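Endoglucanase (Uncultured bacterium, PDB 3X17) hydrolyses internal beta-1,4-glucosidic bonds of cellulose as a glycoside hydrolase family 9 endoglucanase carrying an N-terminal Ig-like domain. Local coordinates at residues G434-A439 against D467-V472; P114-V119 against A461-L466; W342-L347 against H357-R362; K299-A304 against V349-A354. All coordinates share one frame; numbering follows the deposited sequence.

How the contacts relate
Followed from the N terminus, the chain passes from the last strand of the N-terminal sheet, 110-112, into helix 115-130, where 114-119 waits until 461-466 to close contact 2, the longest loop of the four. Within that loop lie contacts 3 and 4, which cross each other: 299-304 comes first, then 342-347, 349-354 and 357-362. They touch through Leu-347, and together they tie helix 337-351 to helices 294-312 and 354-366. Contact 1 opens later, at 434-439, and crosses contact 2 because 467-472 follows 461-466 on helix 456-469, which these two contacts tie to helices 435-452 and 115-130. The two pairs sit apart, with centres about 33 to 35 Å from one another.

Contact 1: G434-A439 against D467-V472; sequences GSNKEA and DYVLGV
Asn-436 and Tyr-468 meet at nearly a right angle, the amide and ring planes 84° apart, with Asn-436 OD1 3.8 Å from Tyr-468 CE2. Beside them, the amide carbon of Asn-436 slides past a methyl of Val-469, CG to CG1 at 4.1 Å. This is the close part of the contact, and it is all van der Waals; no direct hydrogen bond spans the two segments. With CG anti to its carbonyl carbon (chi1 -73°), Asn-436 carries the amide across to both partners, while its ND2 donates to the backbone O of Val-508. The first turn of helix 435-452, with Gly-434 at its N-cap position, packs against the last turn of helix 456-469, two successive helices of the (alpha/alpha)6 barrel joined by a short connection. On the looser side the gap is bridged by a water. It donates to Ser-435 OG at 2.6 Å and to Asn-436 OD1 at 2.8 Å, and lies in the plane of the Tyr-468 ring, at its edge, 2.7 Å from Tyr-468 OH. Three side chains therefore grip one water, which between these two segments links the tyrosine hydroxyl to Ser-435 and Asn-436. Ser-435 OG is hydrogen-bonded to Pro-511 O.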
loop_
_atom_site.group_PDB
_atom_site.type_symbol
_atom_site.label_atom_id
_atom_site.label_comp_id
_atom_site.label_asym_id
_atom_site.label_seq_id
_atom_site.Cartn_x
_atom_site.Cartn_y
_atom_site.Cartn_z
ATOM N N GLY A 434 6.213 5.631 6.460
ATOM C CA GLY A 434 5.111 4.944 5.785
ATOM C C GLY A 434 3.726 5.489 6.135
ATOM O O GLY A 434 2.708 4.819 5.914
ATOM N N SER A 435 3.666 6.717 6.638
ATOM C CA SER A 435 2.387 7.313 6.963
ATOM C C SER A 435 1.367 7.272 5.815
ATOM O O SER A 435 0.188 7.059 6.049
ATOM C CB SER A 435 2.561 8.734 7.504
ATOM O OG SER A 435 2.862 9.611 6.442
ATOM N N ASN A 436 1.813 7.481 4.582
ATOM C CA ASN A 436 0.916 7.327 3.448
ATOM C C ASN A 436 0.279 5.943 3.371
ATOM O O ASN A 436 -0.920 5.794 3.134
ATOM C CB ASN A 436 1.658 7.625 2.155
ATOM C CG ASN A 436 1.932 9.107 1.979
ATOM O OD1 ASN A 436 1.421 9.931 2.736
ATOM N ND2 ASN A 436 2.735 9.451 0.985
ATOM N N LYS A 437 1.084 4.918 3.586
ATOM C CA LYS A 437 0.584 3.558 3.530
ATOM C C LYS A 437 -0.468 3.337 4.630
ATOM O O LYS A 437 -1.537 2.746 4.402
ATOM C CB LYS A 437 1.753 2.578 3.678
ATOM C CG LYS A 437 1.341 1.094 3.696
ATOM C CD LYS A 437 1.011 0.657 5.092
ATOM C CE LYS A 437 2.257 0.741 6.002
ATOM N NZ LYS A 437 2.217 -0.369 7.046
ATOM N N GLU A 438 -0.147 3.812 5.822
ATOM C CA GLU A 438 -1.036 3.750 6.982
ATOM C C GLU A 438 -2.386 4.450 6.734
ATOM O O GLU A 438 -3.443 3.909 7.092
ATOM C CB GLU A 438 -0.320 4.344 8.221
ATOM C CG GLU A 438 -1.177 4.397 9.474
ATOM C CD GLU A 438 -0.439 4.941 10.703
ATOM O OE1 GLU A 438 0.809 4.815 10.787
ATOM O OE2 GLU A 438 -1.130 5.431 11.620
ATOM N N ALA A 439 -2.354 5.601 6.058
ATOM C CA ALA A 439 -3.587 6.285 5.639
ATOM C C ALA A 439 -4.417 5.358 4.768
ATOM O O ALA A 439 -5.633 5.216 4.966
ATOM C CB ALA A 439 -3.270 7.548 4.871
ATOM N N ASP A 467 -7.578 11.122 -2.310
ATOM C CA ASP A 467 -7.415 12.570 -2.528
ATOM C C ASP A 467 -6.163 13.079 -1.832
ATOM O O ASP A 467 -5.476 13.959 -2.346
ATOM C CB ASP A 467 -8.628 13.403 -2.048
ATOM C CG ASP A 467 -9.935 13.070 -2.808
ATOM O OD1 ASP A 467 -9.902 12.662 -4.009
ATOM O OD2 ASP A 467 -11.014 13.295 -2.213
ATOM N N TYR A 468 -5.940 12.588 -0.619
ATOM C CA TYR A 468 -4.854 13.074 0.214
ATOM C C TYR A 468 -3.471 12.731 -0.364
ATOM O O TYR A 468 -2.615 13.615 -0.487
ATOM C CB TYR A 468 -4.977 12.545 1.643
ATOM C CG TYR A 468 -3.723 12.765 2.464
ATOM C CD1 TYR A 468 -3.498 13.979 3.117
ATOM C CD2 TYR A 468 -2.821 11.726 2.688
ATOM C CE1 TYR A 468 -2.344 14.175 3.877
ATOM C CE2 TYR A 468 -1.703 11.904 3.490
ATOM C CZ TYR A 468 -1.454 13.136 4.059
ATOM O OH TYR A 468 -0.301 13.328 4.801
ATOM N N VAL A 469 -3.291 11.488 -0.819
ATOM C CA VAL A 469 -1.996 11.104 -1.375
ATOM C C VAL A 469 -1.816 11.667 -2.772
ATOM O O VAL A 469 -0.709 11.597 -3.329
ATOM C CB VAL A 469 -1.723 9.566 -1.406
ATOM C CG1 VAL A 469 -1.713 8.948 0.003
ATOM C CG2 VAL A 469 -2.683 8.855 -2.343
ATOM N N LEU A 470 -2.888 12.228 -3.338
ATOM C CA LEU A 470 -2.816 12.745 -4.686
ATOM C C LEU A 470 -2.946 14.254 -4.743
ATOM O O LEU A 470 -3.220 14.812 -5.802
ATOM C CB LEU A 470 -3.837 12.064 -5.617
ATOM C CG LEU A 470 -3.504 10.608 -5.951
ATOM C CD1 LEU A 470 -4.675 9.945 -6.684
ATOM C CD2 LEU A 470 -2.252 10.514 -6.824
ATOM N N GLY A 471 -2.752 14.908 -3.600
ATOM C CA GLY A 471 -2.539 16.360 -3.594
ATOM C C GLY A 471 -3.392 17.152 -2.610
ATOM O O GLY A 471 -3.182 18.369 -2.432
ATOM N N VAL A 472 -4.303 16.470 -1.915
ATOM C CA VAL A 472 -5.096 17.133 -0.882
ATOM C C VAL A 472 -4.395 17.063 0.473
ATOM O O VAL A 472 -4.761 16.288 1.349
ATOM C CB VAL A 472 -6.593 16.645 -0.829
ATOM C CG1 VAL A 472 -7.407 17.477 0.213
ATOM C CG2 VAL A 472 -7.252 16.825 -2.199
HETATM O O HOH W 1 0.985 10.978 5.245
#

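Contact 2: P114-V119 against A461-L466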
loop_
_atom_site.group_PDB
_atom_site.type_symbol
_atom_site.label_atom_id
_atom_site.label_comp_id
_atom_site.label_asym_id
_atom_site.label_seq_id
_atom_site.Cartn_x
_atom_site.Cartn_y
_atom_site.Cartn_z
ATOM N N PRO A 114 -13.272 8.680 -15.444
ATOM C CA PRO A 114 -12.975 7.437 -14.721
ATOM C C PRO A 114 -11.509 7.406 -14.242
ATOM O O PRO A 114 -10.717 6.562 -14.660
ATOM C CB PRO A 114 -13.253 6.363 -15.764
ATOM C CG PRO A 114 -12.881 7.034 -17.083
ATOM C CD PRO A 114 -13.282 8.491 -16.911
ATOM N N VAL A 115 -11.146 8.350 -13.381
ATOM C CA VAL A 115 -9.738 8.641 -13.175
ATOM C C VAL A 115 -8.990 7.525 -12.434
ATOM O O VAL A 115 -7.769 7.457 -12.503
ATOM C CB VAL A 115 -9.539 9.978 -12.442
ATOM C CG1 VAL A 115 -10.131 11.121 -13.285
ATOM C CG2 VAL A 115 -10.182 9.930 -11.044
ATOM N N TYR A 116 -9.707 6.668 -11.714
ATOM C CA TYR A 116 -9.017 5.694 -10.890
ATOM C C TYR A 116 -8.679 4.450 -11.676
ATOM O O TYR A 116 -7.984 3.584 -11.169
ATOM C CB TYR A 116 -9.778 5.373 -9.608
ATOM C CG TYR A 116 -9.630 6.500 -8.619
ATOM C CD1 TYR A 116 -8.380 6.814 -8.112
ATOM C CD2 TYR A 116 -10.695 7.383 -8.359
ATOM C CE1 TYR A 116 -8.178 7.951 -7.329
ATOM C CE2 TYR A 116 -10.528 8.470 -7.498
ATOM C CZ TYR A 116 -9.248 8.768 -7.023
ATOM O OH TYR A 116 -9.037 9.831 -6.185
ATOM N N ARG A 117 -9.104 4.410 -12.939
ATOM C CA ARG A 117 -8.637 3.368 -13.843
ATOM C C ARG A 117 -7.164 3.570 -14.170
ATOM O O ARG A 117 -6.400 2.619 -14.211
ATOM C CB ARG A 117 -9.479 3.334 -15.126
ATOM C CG ARG A 117 -10.787 2.565 -14.952
ATOM C CD ARG A 117 -11.626 2.536 -16.230
ATOM N NE ARG A 117 -12.987 2.089 -15.940
ATOM C CZ ARG A 117 -14.054 2.398 -16.672
ATOM N NH1 ARG A 117 -13.931 3.163 -17.759
ATOM N NH2 ARG A 117 -15.252 1.951 -16.302
ATOM N N ASP A 118 -6.781 4.814 -14.425
ATOM C CA ASP A 118 -5.397 5.137 -14.711
ATOM C C ASP A 118 -4.536 5.087 -13.456
ATOM O O ASP A 118 -3.373 4.720 -13.533
ATOM C CB ASP A 118 -5.291 6.518 -15.363
ATOM C CG ASP A 118 -6.049 6.592 -16.674
ATOM O OD1 ASP A 118 -5.842 5.707 -17.537
ATOM O OD2 ASP A 118 -6.971 7.415 -16.756
ATOM N N VAL A 119 -5.082 5.535 -12.331
ATOM C CA VAL A 119 -4.361 5.429 -11.051
ATOM C C VAL A 119 -4.077 3.949 -10.730
ATOM O O VAL A 119 -2.937 3.574 -10.460
ATOM C CB VAL A 119 -5.157 6.051 -9.879
ATOM C CG1 VAL A 119 -4.502 5.721 -8.558
ATOM C CG2 VAL A 119 -5.270 7.533 -10.049
ATOM N N ALA A 461 -14.799 8.689 3.356
ATOM C CA ALA A 461 -13.573 8.779 4.131
ATOM C C ALA A 461 -12.443 8.001 3.464
ATOM O O ALA A 461 -11.301 8.413 3.537
ATOM C CB ALA A 461 -13.786 8.308 5.579
ATOM N N ALA A 462 -12.755 6.854 2.861
ATOM C CA ALA A 462 -11.765 6.089 2.117
ATOM C C ALA A 462 -11.307 6.876 0.890
ATOM O O ALA A 462 -10.102 6.967 0.607
ATOM C CB ALA A 462 -12.342 4.729 1.696
ATOM N N LEU A 463 -12.250 7.442 0.145
ATOM C CA LEU A 463 -11.880 8.236 -1.034
ATOM C C LEU A 463 -10.921 9.347 -0.630
ATOM O O LEU A 463 -9.984 9.682 -1.367
ATOM C CB LEU A 463 -13.108 8.867 -1.699
ATOM C CG LEU A 463 -12.841 9.796 -2.886
ATOM C CD1 LEU A 463 -12.050 9.025 -3.993
ATOM C CD2 LEU A 463 -14.186 10.258 -3.460
ATOM N N ALA A 464 -11.171 9.918 0.537
ATOM C CA ALA A 464 -10.370 11.032 1.033
ATOM C C ALA A 464 -8.889 10.636 1.207
ATOM O O ALA A 464 -8.007 11.513 1.298
ATOM C CB ALA A 464 -10.947 11.526 2.355
ATOM N N GLN A 465 -8.618 9.337 1.290
ATOM C CA GLN A 465 -7.215 8.879 1.411
ATOM C C GLN A 465 -6.499 8.877 0.058
ATOM O O GLN A 465 -5.321 9.252 -0.036
ATOM C CB GLN A 465 -7.131 7.485 2.039
ATOM C CG GLN A 465 -7.814 7.413 3.368
ATOM C CD GLN A 465 -7.561 8.659 4.193
ATOM O OE1 GLN A 465 -6.401 9.102 4.332
ATOM N NE2 GLN A 465 -8.650 9.259 4.734
ATOM N N LEU A 466 -7.239 8.526 -0.991
ATOM C CA LEU A 466 -6.775 8.793 -2.344
ATOM C C LEU A 466 -6.591 10.286 -2.627
ATOM O O LEU A 466 -5.551 10.676 -3.145
ATOM C CB LEU A 466 -7.682 8.140 -3.379
ATOM C CG LEU A 466 -7.762 6.613 -3.380
ATOM C CD1 LEU A 466 -8.944 6.159 -4.216
ATOM C CD2 LEU A 466 -6.491 6.035 -4.013
#
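Tyr-116 lays one face of its ring against the CD1 methyl of Leu-466, a CH-pi contact in which Leu-466 CD1 stands 3.9 Å from the ring centroid of Tyr-116 and 22° off the normal. The two side chains come from opposite directions, and the methyl sits toward the rim, nearest to the CE1 side. On the opposite face lies CG2 of Val-115, the preceding residue, so the ring is clasped between a methyl of its own segment and one from the other helix. Its far end is packed as well: Tyr-116 OH is 3.5 Å from Leu-466 CB, and Leu-463 CD1 approaches at an angle, 3.9 Å from Tyr-116 CE2. Leucines three positions apart, one helical turn, therefore receive the phenol together. Leu-463 points its CG anti to the backbone N (chi1 176°), which carries the branch over to the ring although its CB does not aim there. Helix 115-130 opens the family 9 catalytic domain and helix 456-469 comes late in it, so the tyrosine joins parts of the (alpha/alpha)6 barrel that are far apart in sequence. Phe-556 of helix 543-558 touches Tyr-116 and both leucines. Between the two leucines in sequence, Gln-465 NE2 donates to Ala-461 O at 3.0 Å and also to Gly-423 O, while its side chain packs on Ala-439 and Leu-440 of helix 435-452.

Contact 3: W342-L347 against H357-R362; sequences WAAVEL and HDYIAR
The ring of Tyr-359 receives the methyl of Ala-344 obliquely, Ala-344 CB standing 3.8 Å from Tyr-359 CD1, and the same ring meets Trp-308 of helix 294-312 edge-to-face. Swung out from the backbone (chi1 -177°), the tyrosine reaches the alanine methyl, and Ile-360 meets the same methyl from a direction roughly at right angles: its CG1 lies 3.8 Å from Ala-344 CB, and CD1 reaches onward to the backbone, 3.7 Å from Val-345 CA. The side chains of Val-345 and Ile-360 cross at about a right angle, touching through Val-345 CG2 and Ile-360 CD1. Ala-344 and Ile-360 are the point where the two backbones come nearest, with CA atoms 6.5 Å apart. The segment axes approach to 8.7 Å and cross at -138°, so helices 337-351 and 354-366, joined by a tight turn, form an antiparallel but splayed helical hairpin of the catalytic domain. Ile-360 also packs on Phe-341, a turn before Val-345. Nothing polar joins the two segments. Direct cohesion between them therefore probably rests on burying methyl and methylene groups, and the small alanine at the point of nearest backbone approach is consistent with the close fit of the isoleucine.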
loop_
_atom_site.group_PDB
_atom_site.type_symbol
_atom_site.label_atom_id
_atom_site.label_comp_id
_atom_site.label_asym_id
_atom_site.label_seq_id
_atom_site.Cartn_x
_atom_site.Cartn_y
_atom_site.Cartn_z
ATOM N N TRP A 342 -3.809 -15.499 10.978
ATOM C CA TRP A 342 -4.165 -15.206 9.583
ATOM C C TRP A 342 -3.985 -16.436 8.701
ATOM O O TRP A 342 -4.844 -16.776 7.902
ATOM C CB TRP A 342 -3.339 -14.034 9.070
ATOM C CG TRP A 342 -3.502 -13.759 7.607
ATOM C CD1 TRP A 342 -4.661 -13.774 6.891
ATOM C CD2 TRP A 342 -2.499 -13.233 6.735
ATOM N NE1 TRP A 342 -4.427 -13.372 5.596
ATOM C CE2 TRP A 342 -3.103 -13.031 5.474
ATOM C CE3 TRP A 342 -1.122 -12.995 6.874
ATOM C CZ2 TRP A 342 -2.366 -12.656 4.338
ATOM C CZ3 TRP A 342 -0.384 -12.648 5.741
ATOM C CH2 TRP A 342 -1.017 -12.454 4.495
ATOM N N ALA A 343 -2.872 -17.133 8.888
ATOM C CA ALA A 343 -2.631 -18.361 8.143
ATOM C C ALA A 343 -3.694 -19.417 8.448
ATOM O O ALA A 343 -4.233 -20.041 7.530
ATOM C CB ALA A 343 -1.201 -18.896 8.425
ATOM N N ALA A 344 -3.994 -19.617 9.732
ATOM C CA ALA A 344 -5.105 -20.510 10.121
ATOM C C ALA A 344 -6.435 -20.208 9.428
ATOM O O ALA A 344 -7.065 -21.103 8.869
ATOM C CB ALA A 344 -5.280 -20.571 11.654
ATOM N N VAL A 345 -6.851 -18.950 9.443
ATOM C CA VAL A 345 -8.086 -18.543 8.755
ATOM C C VAL A 345 -8.050 -18.934 7.285
ATOM O O VAL A 345 -8.949 -19.619 6.808
ATOM C CB VAL A 345 -8.337 -17.011 8.892
ATOM C CG1 VAL A 345 -9.471 -16.559 7.967
ATOM C CG2 VAL A 345 -8.672 -16.670 10.352
ATOM N N GLU A 346 -7.012 -18.500 6.564
ATOM C CA GLU A 346 -6.950 -18.723 5.102
ATOM C C GLU A 346 -6.913 -20.219 4.736
ATOM O O GLU A 346 -7.564 -20.665 3.791
ATOM C CB GLU A 346 -5.757 -17.993 4.486
ATOM C CG GLU A 346 -5.719 -16.504 4.814
ATOM C CD GLU A 346 -6.964 -15.738 4.340
ATOM O OE1 GLU A 346 -7.822 -16.317 3.632
ATOM O OE2 GLU A 346 -7.041 -14.522 4.604
ATOM N N LEU A 347 -6.179 -21.000 5.514
ATOM C CA LEU A 347 -6.151 -22.435 5.300
ATOM C C LEU A 347 -7.514 -23.068 5.606
ATOM O O LEU A 347 -7.956 -23.960 4.883
ATOM C CB LEU A 347 -5.036 -23.092 6.134
ATOM C CG LEU A 347 -3.666 -23.031 5.422
ATOM C CD1 LEU A 347 -2.500 -23.187 6.401
ATOM C CD2 LEU A 347 -3.623 -24.102 4.339
ATOM N N HIS A 357 -9.379 -24.587 11.975
ATOM C CA HIS A 357 -10.363 -23.885 12.830
ATOM C C HIS A 357 -10.109 -24.098 14.331
ATOM O O HIS A 357 -10.301 -23.184 15.130
ATOM C CB HIS A 357 -11.812 -24.229 12.459
ATOM C CG HIS A 357 -12.817 -23.365 13.150
ATOM N ND1 HIS A 357 -13.329 -22.221 12.575
ATOM C CD2 HIS A 357 -13.272 -23.379 14.427
ATOM C CE1 HIS A 357 -14.075 -21.582 13.456
ATOM N NE2 HIS A 357 -14.063 -22.268 14.586
ATOM N N ASP A 358 -9.627 -25.285 14.694
ATOM C CA ASP A 358 -9.181 -25.556 16.063
ATOM C C ASP A 358 -8.186 -24.507 16.540
ATOM O O ASP A 358 -8.291 -24.000 17.667
ATOM C CB ASP A 358 -8.554 -26.959 16.192
ATOM C CG ASP A 358 -9.595 -28.088 16.145
ATOM O OD1 ASP A 358 -10.803 -27.807 16.227
ATOM O OD2 ASP A 358 -9.208 -29.265 15.948
ATOM N N TYR A 359 -7.211 -24.173 15.693
ATOM C CA TYR A 359 -6.222 -23.189 16.104
ATOM C C TYR A 359 -6.927 -21.873 16.386
ATOM O O TYR A 359 -6.696 -21.228 17.415
ATOM C CB TYR A 359 -5.118 -23.006 15.052
ATOM C CG TYR A 359 -4.030 -22.035 15.487
ATOM C CD1 TYR A 359 -4.157 -20.686 15.244
ATOM C CD2 TYR A 359 -2.906 -22.473 16.191
ATOM C CE1 TYR A 359 -3.209 -19.788 15.629
ATOM C CE2 TYR A 359 -1.959 -21.564 16.624
ATOM C CZ TYR A 359 -2.112 -20.224 16.305
ATOM O OH TYR A 359 -1.182 -19.288 16.682
ATOM N N ILE A 360 -7.847 -21.506 15.499
ATOM C CA ILE A 360 -8.585 -20.253 15.659
ATOM C C ILE A 360 -9.377 -20.240 16.980
ATOM O O ILE A 360 -9.268 -19.293 17.756
ATOM C CB ILE A 360 -9.498 -19.965 14.471
ATOM C CG1 ILE A 360 -8.681 -19.933 13.161
ATOM C CG2 ILE A 360 -10.219 -18.646 14.676
ATOM C CD1 ILE A 360 -9.552 -20.010 11.870
ATOM N N ALA A 361 -10.100 -21.324 17.250
ATOM C CA ALA A 361 -10.947 -21.415 18.455
ATOM C C ALA A 361 -10.117 -21.380 19.739
ATOM O O ALA A 361 -10.478 -20.705 20.697
ATOM C CB ALA A 361 -11.841 -22.686 18.409
ATOM N N ARG A 362 -8.975 -22.058 19.724
ATOM C CA ARG A 362 -8.008 -22.007 20.824
ATOM C C ARG A 362 -7.557 -20.572 21.099
ATOM O O ARG A 362 -7.593 -20.100 22.259
ATOM C CB ARG A 362 -6.805 -22.905 20.515
ATOM C CG ARG A 362 -5.804 -23.076 21.660
ATOM C CD ARG A 362 -4.568 -23.933 21.240
ATOM N NE ARG A 362 -4.816 -24.734 20.036
ATOM C CZ ARG A 362 -3.920 -24.959 19.066
ATOM N NH1 ARG A 362 -2.685 -24.463 19.156
ATOM N NH2 ARG A 362 -4.257 -25.689 18.002
#

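Contact 4: K299-A304 against V349-A354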
loop_
_atom_site.group_PDB
_atom_site.type_symbol
_atom_site.label_atom_id
_atom_site.label_comp_id
_atom_site.label_asym_id
_atom_site.label_seq_id
_atom_site.Cartn_x
_atom_site.Cartn_y
_atom_site.Cartn_z
ATOM N N LYS A 299 -0.520 -26.124 -6.077
ATOM C CA LYS A 299 0.847 -25.968 -5.638
ATOM C C LYS A 299 0.877 -24.945 -4.506
ATOM O O LYS A 299 1.581 -25.135 -3.506
ATOM C CB LYS A 299 1.742 -25.515 -6.800
ATOM C CG LYS A 299 3.234 -25.317 -6.428
ATOM C CD LYS A 299 3.956 -24.644 -7.603
ATOM C CE LYS A 299 5.445 -24.925 -7.596
ATOM N NZ LYS A 299 6.170 -23.993 -8.525
ATOM N N ALA A 300 0.096 -23.869 -4.648
ATOM C CA ALA A 300 0.101 -22.861 -3.599
ATOM C C ALA A 300 -0.464 -23.509 -2.349
ATOM O O ALA A 300 0.063 -23.315 -1.263
ATOM C CB ALA A 300 -0.662 -21.615 -3.985
ATOM N N LEU A 301 -1.443 -24.395 -2.532
ATOM C CA LEU A 301 -2.109 -25.015 -1.385
ATOM C C LEU A 301 -1.167 -25.974 -0.710
ATOM O O LEU A 301 -1.089 -25.990 0.511
ATOM C CB LEU A 301 -3.405 -25.730 -1.781
ATOM C CG LEU A 301 -4.056 -26.641 -0.724
ATOM C CD1 LEU A 301 -4.461 -25.846 0.512
ATOM C CD2 LEU A 301 -5.256 -27.459 -1.302
ATOM N N ALA A 302 -0.389 -26.721 -1.500
ATOM C CA ALA A 302 0.552 -27.696 -0.917
ATOM C C ALA A 302 1.601 -26.989 -0.084
ATOM O O ALA A 302 1.915 -27.409 1.037
ATOM C CB ALA A 302 1.211 -28.563 -2.010
ATOM N N ALA A 303 2.117 -25.888 -0.625
ATOM C CA ALA A 303 3.112 -25.099 0.064
ATOM C C ALA A 303 2.560 -24.575 1.392
ATOM O O ALA A 303 3.235 -24.638 2.424
ATOM C CB ALA A 303 3.547 -23.944 -0.815
ATOM N N ALA A 304 1.352 -24.017 1.358
ATOM C CA ALA A 304 0.737 -23.465 2.581
ATOM C C ALA A 304 0.595 -24.555 3.640
ATOM O O ALA A 304 0.830 -24.319 4.832
ATOM C CB ALA A 304 -0.652 -22.809 2.292
ATOM N N VAL A 349 -10.348 -21.575 5.353
ATOM C CA VAL A 349 -11.311 -21.089 4.362
ATOM C C VAL A 349 -11.255 -21.933 3.111
ATOM O O VAL A 349 -12.305 -22.268 2.555
ATOM C CB VAL A 349 -11.080 -19.601 3.963
ATOM C CG1 VAL A 349 -11.853 -19.269 2.688
ATOM C CG2 VAL A 349 -11.484 -18.663 5.081
ATOM N N VAL A 350 -10.051 -22.274 2.642
ATOM C CA VAL A 350 -9.921 -23.056 1.384
ATOM C C VAL A 350 -10.040 -24.591 1.553
ATOM O O VAL A 350 -10.443 -25.297 0.616
ATOM C CB VAL A 350 -8.617 -22.679 0.604
ATOM C CG1 VAL A 350 -7.356 -23.087 1.374
ATOM C CG2 VAL A 350 -8.627 -23.232 -0.842
ATOM N N THR A 351 -9.687 -25.114 2.730
ATOM C CA THR A 351 -9.746 -26.571 2.948
ATOM C C THR A 351 -10.966 -27.027 3.750
ATOM O O THR A 351 -11.345 -28.179 3.677
ATOM C CB THR A 351 -8.492 -27.146 3.655
ATOM O OG1 THR A 351 -8.497 -26.765 5.042
ATOM C CG2 THR A 351 -7.173 -26.679 2.960
ATOM N N GLY A 352 -11.449 -26.170 4.641
ATOM C CA GLY A 352 -12.578 -26.509 5.469
ATOM C C GLY A 352 -12.195 -27.386 6.642
ATOM O O GLY A 352 -13.038 -27.719 7.448
ATOM N N ARG A 353 -10.904 -27.678 6.793
ATOM C CA ARG A 353 -10.453 -28.641 7.791
ATOM C C ARG A 353 -10.458 -28.135 9.239
ATOM O O ARG A 353 -10.027 -26.991 9.550
ATOM C CB ARG A 353 -9.083 -29.170 7.434
ATOM C CG ARG A 353 -9.126 -30.520 6.781
ATOM C CD ARG A 353 -7.722 -31.034 6.573
ATOM N NE ARG A 353 -7.479 -31.064 5.152
ATOM C CZ ARG A 353 -6.555 -30.370 4.514
ATOM N NH1 ARG A 353 -5.602 -29.735 5.172
ATOM N NH2 ARG A 353 -6.528 -30.442 3.198
ATOM N N ALA A 354 -10.941 -29.012 10.120
ATOM C CA ALA A 354 -10.983 -28.753 11.548
ATOM C C ALA A 354 -9.633 -28.332 12.142
ATOM O O ALA A 354 -9.580 -27.473 13.049
ATOM C CB ALA A 354 -11.544 -29.977 12.300
#
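An ST turn finishes helix 337-351, and against it rests Leu-301 of helix 294-312 at the outer surface of the catalytic domain. One methyl does the touching. Leu-301 CD1 lies 3.7 Å from Thr-351 CG2 and 4.1 Å from Val-350 CG1, the leucine crossing both side chains at a slant. A chi1 of 169° carries the leucine branch away from its own backbone N and toward the end of the other helix. Thr-351 divides its work between its two branches. The methyl, anti to the carbonyl carbon, faces Leu-301, whereas OG1 is held back among the backbone atoms, where it accepts from Arg-353 N at 3.1 Å with an N-H...O angle of 164°. The same hydroxyl is hydrogen-bonded to Leu-347 O one turn earlier. Between Thr-351 and Arg-353, Gly-352 leaves the helical conformation with positive phi, and the chain turns to Arg-353, the N-cap of helix 354-366. The guanidinium of Arg-353 doubles back so that one face lies over Thr-351 CB, 3.8 Å from the plane, and its NH2 forms a salt bridge with Glu-305, just beyond 299-304. Polar bonds thus shape the turn, and a thin apolar patch meets the adjoining helix. With only partly exposed residues touching, the direct contact is small; the arginine to Glu-305 pair probably adds an electrostatic tie between the two helical regions.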